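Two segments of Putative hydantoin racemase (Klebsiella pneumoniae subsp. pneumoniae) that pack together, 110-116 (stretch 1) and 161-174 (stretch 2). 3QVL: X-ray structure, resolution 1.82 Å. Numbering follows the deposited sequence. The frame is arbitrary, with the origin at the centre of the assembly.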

# COMPACT_ATOMS: atom_id res chain seq x y z
N THR A 110 11.68 -3.39 15.91
CA THR A 110 11.14 -2.60 14.81
C THR A 110 10.80 -3.50 13.62
O THR A 110 9.73 -3.36 13.02
CB THR A 110 12.13 -1.50 14.34
OG1 THR A 110 13.39 -2.10 14.00
CG2 THR A 110 12.33 -0.46 15.44
N ARG A 111 11.70 -4.42 13.30
CA ARG A 111 11.49 -5.38 12.22
C ARG A 111 11.96 -6.78 12.62
O ARG A 111 12.87 -6.93 13.44
CB ARG A 111 12.20 -4.93 10.94
CG ARG A 111 11.69 -3.61 10.36
CD ARG A 111 12.17 -3.41 8.93
NE ARG A 111 13.63 -3.43 8.82
CZ ARG A 111 14.30 -3.52 7.68
NH1 ARG A 111 15.63 -3.53 7.70
NH2 ARG A 111 13.65 -3.59 6.52
N PHE A 112 11.32 -7.79 12.04
CA PHE A 112 11.66 -9.18 12.32
C PHE A 112 11.95 -9.98 11.06
O PHE A 112 11.55 -9.59 9.96
CB PHE A 112 10.54 -9.86 13.13
CG PHE A 112 9.21 -9.92 12.41
CD1 PHE A 112 8.91 -10.98 11.56
CD2 PHE A 112 8.26 -8.92 12.59
CE1 PHE A 112 7.68 -11.04 10.90
CE2 PHE A 112 7.03 -8.97 11.93
CZ PHE A 112 6.74 -10.03 11.08
N SER A 113 12.66 -11.09 11.22
CA SER A 113 12.88 -12.04 10.14
C SER A 113 12.18 -13.36 10.45
O SER A 113 12.15 -13.79 11.61
CB SER A 113 14.37 -12.29 9.93
OG SER A 113 15.02 -11.10 9.49
N ILE A 114 11.60 -13.98 9.43
CA ILE A 114 10.93 -15.27 9.58
C ILE A 114 11.86 -16.40 9.12
O ILE A 114 12.49 -16.30 8.06
CB ILE A 114 9.58 -15.32 8.80
CG1 ILE A 114 8.59 -14.32 9.40
CG2 ILE A 114 8.99 -16.74 8.82
CD1 ILE A 114 7.35 -14.08 8.54
N VAL A 115 11.95 -17.45 9.93
CA VAL A 115 12.68 -18.66 9.57
C VAL A 115 11.72 -19.84 9.60
O VAL A 115 11.32 -20.30 10.68
CB VAL A 115 13.90 -18.91 10.49
CG1 VAL A 115 14.63 -20.19 10.10
CG2 VAL A 115 14.86 -17.72 10.46
N THR A 116 11.34 -20.32 8.42
CA THR A 116 10.44 -21.47 8.29
C THR A 116 11.19 -22.69 7.73
O THR A 116 12.41 -22.65 7.59
CB THR A 116 9.17 -21.11 7.46
OG1 THR A 116 8.19 -22.15 7.60
CG2 THR A 116 9.49 -20.90 5.98
N LYS A 161 20.19 -26.14 11.53
CA LYS A 161 19.94 -25.28 10.37
C LYS A 161 19.15 -24.02 10.74
O LYS A 161 19.40 -22.95 10.19
CB LYS A 161 19.23 -26.05 9.26
CG LYS A 161 20.17 -26.77 8.32
CD LYS A 161 19.39 -27.57 7.28
CE LYS A 161 20.20 -27.76 6.00
NZ LYS A 161 20.20 -26.52 5.17
N VAL A 162 18.20 -24.17 11.67
CA VAL A 162 17.43 -23.03 12.19
C VAL A 162 18.37 -22.05 12.90
O VAL A 162 18.34 -20.85 12.63
CB VAL A 162 16.28 -23.48 13.13
CG1 VAL A 162 15.66 -22.29 13.86
CG2 VAL A 162 15.22 -24.24 12.36
N ARG A 163 19.20 -22.58 13.79
CA ARG A 163 20.18 -21.79 14.54
C ARG A 163 21.10 -21.00 13.61
O ARG A 163 21.27 -19.79 13.77
CB ARG A 163 20.99 -22.70 15.47
CG ARG A 163 22.01 -21.97 16.34
CD ARG A 163 22.91 -22.96 17.06
NE ARG A 163 24.13 -22.33 17.55
CZ ARG A 163 25.27 -22.24 16.86
NH1 ARG A 163 25.35 -22.74 15.63
NH2 ARG A 163 26.32 -21.65 17.40
N GLU A 164 21.69 -21.69 12.63
CA GLU A 164 22.60 -21.07 11.66
C GLU A 164 21.91 -20.00 10.81
O GLU A 164 22.50 -18.95 10.53
CB GLU A 164 23.22 -22.14 10.75
CG GLU A 164 24.25 -23.03 11.44
CD GLU A 164 24.75 -24.16 10.55
OE1 GLU A 164 24.46 -24.16 9.33
OE2 GLU A 164 25.43 -25.07 11.08
N ARG A 165 20.67 -20.28 10.41
CA ARG A 165 19.88 -19.32 9.64
C ARG A 165 19.46 -18.10 10.45
O ARG A 165 19.37 -17.00 9.90
CB ARG A 165 18.66 -20.01 9.02
CG ARG A 165 18.67 -19.98 7.51
CD ARG A 165 17.90 -18.77 7.03
NE ARG A 165 18.45 -18.16 5.82
CZ ARG A 165 19.08 -16.98 5.80
NH1 ARG A 165 19.25 -16.29 6.92
NH2 ARG A 165 19.54 -16.50 4.66
N CYS A 166 19.22 -18.29 11.75
CA CYS A 166 18.92 -17.19 12.66
C CYS A 166 20.11 -16.25 12.82
O CYS A 166 19.96 -15.03 12.77
CB CYS A 166 18.48 -17.72 14.02
SG CYS A 166 16.82 -18.44 14.06
N ILE A 167 21.30 -16.84 13.00
CA ILE A 167 22.55 -16.08 13.11
C ILE A 167 22.81 -15.26 11.85
O ILE A 167 23.16 -14.08 11.93
CB ILE A 167 23.77 -17.02 13.40
CG1 ILE A 167 23.60 -17.71 14.76
CG2 ILE A 167 25.08 -16.23 13.37
CD1 ILE A 167 24.49 -18.92 14.97
N ARG A 168 22.61 -15.88 10.69
CA ARG A 168 22.82 -15.22 9.40
C ARG A 168 21.78 -14.12 9.16
O ARG A 168 22.11 -13.07 8.59
CB ARG A 168 22.82 -16.23 8.26
CG ARG A 168 23.41 -15.70 6.97
CD ARG A 168 24.06 -16.79 6.13
NE ARG A 168 23.10 -17.49 5.28
CZ ARG A 168 22.73 -17.09 4.07
NH1 ARG A 168 23.23 -15.97 3.55
NH2 ARG A 168 21.86 -17.80 3.37
N ALA A 169 20.55 -14.35 9.59
CA ALA A 169 19.47 -13.37 9.48
C ALA A 169 19.76 -12.11 10.28
O ALA A 169 19.56 -10.99 9.79
CB ALA A 169 18.14 -13.98 9.91
N LEU A 170 20.25 -12.28 11.51
CA LEU A 170 20.56 -11.16 12.39
C LEU A 170 21.76 -10.34 11.91
O LEU A 170 21.89 -9.17 12.25
CB LEU A 170 20.81 -11.65 13.82
CG LEU A 170 19.64 -12.30 14.57
CD1 LEU A 170 20.15 -13.06 15.79
CD2 LEU A 170 18.58 -11.27 14.97
N LYS A 171 22.62 -10.97 11.11
CA LYS A 171 23.78 -10.30 10.54
C LYS A 171 23.44 -9.54 9.25
O LYS A 171 23.99 -8.47 9.00
CB LYS A 171 24.90 -11.32 10.28
CG LYS A 171 26.27 -10.71 10.00
N GLU A 172 22.53 -10.10 8.46
CA GLU A 172 22.27 -9.61 7.10
C GLU A 172 20.98 -8.80 6.91
O GLU A 172 20.97 -7.83 6.16
CB GLU A 172 22.27 -10.78 6.11
CG GLU A 172 23.61 -11.48 5.94
CD GLU A 172 23.53 -12.71 5.05
OE1 GLU A 172 22.43 -13.05 4.58
OE2 GLU A 172 24.59 -13.34 4.83
N ASP A 173 19.91 -9.21 7.59
CA ASP A 173 18.57 -8.71 7.28
C ASP A 173 18.25 -7.29 7.75
O ASP A 173 17.40 -6.62 7.17
CB ASP A 173 17.50 -9.66 7.83
CG ASP A 173 17.58 -11.05 7.22
OD1 ASP A 173 18.40 -11.27 6.30
OD2 ASP A 173 16.82 -11.93 7.67
N GLY A 174 18.94 -6.83 8.80
CA GLY A 174 18.62 -5.55 9.42
C GLY A 174 17.38 -5.65 10.29
O GLY A 174 16.56 -4.73 10.34
O HOH W 1 15.04 -4.12 13.30
O HOH W 2 15.49 -2.16 10.71

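The strand 112-116 runs nearly antiparallel to the helix 161-172, at 157° between their directions and 9.3 Å between axes at closest approach. Alternation along the strand turns Ser113 and Val115 toward the second stretch and Phe112, Ile114 and Thr116 away; Arg111, in the preceding loop, also directs its CA-to-CB bond toward it.

The apolar contacts centre on Val115, which has the largest area covered. Its CG1 lies 4.4 Å from Val162 CG1 and 4.2 Å from Arg165 CB, while its CG2 lies 4.2 Å from Cys166 SG; the branched side chain thus spans about one helical turn, from Val162 to Arg165 and Cys166. One turn further along, the small side chains of Ser113 and Ala169 meet, CB to CB, at 4.1 Å, where the backbones come closest in register.

Polar contacts gather at the helix's C-terminal end. Buried Ser113, with chi1 in the m rotamer, donates a short hydrogen bond from OG to Asp173 OD2 (2.7 Å), so its hydroxyl is not left unpaired. The long side chain of Arg111 extends to the second stretch and donates from NH1 to Gly174 O (3.0 Å), which lies at the guanidinium edge. Water 2 accepts from Arg111 NE (2.9 Å) and can donate to Gly174 O (2.8 Å), adding a possible bridge between the two residues. Gly174 leaves the helix with positive phi, a conformation that favours glycine; an ideal CB there would lie only 3.0 Å from Arg111 NH1.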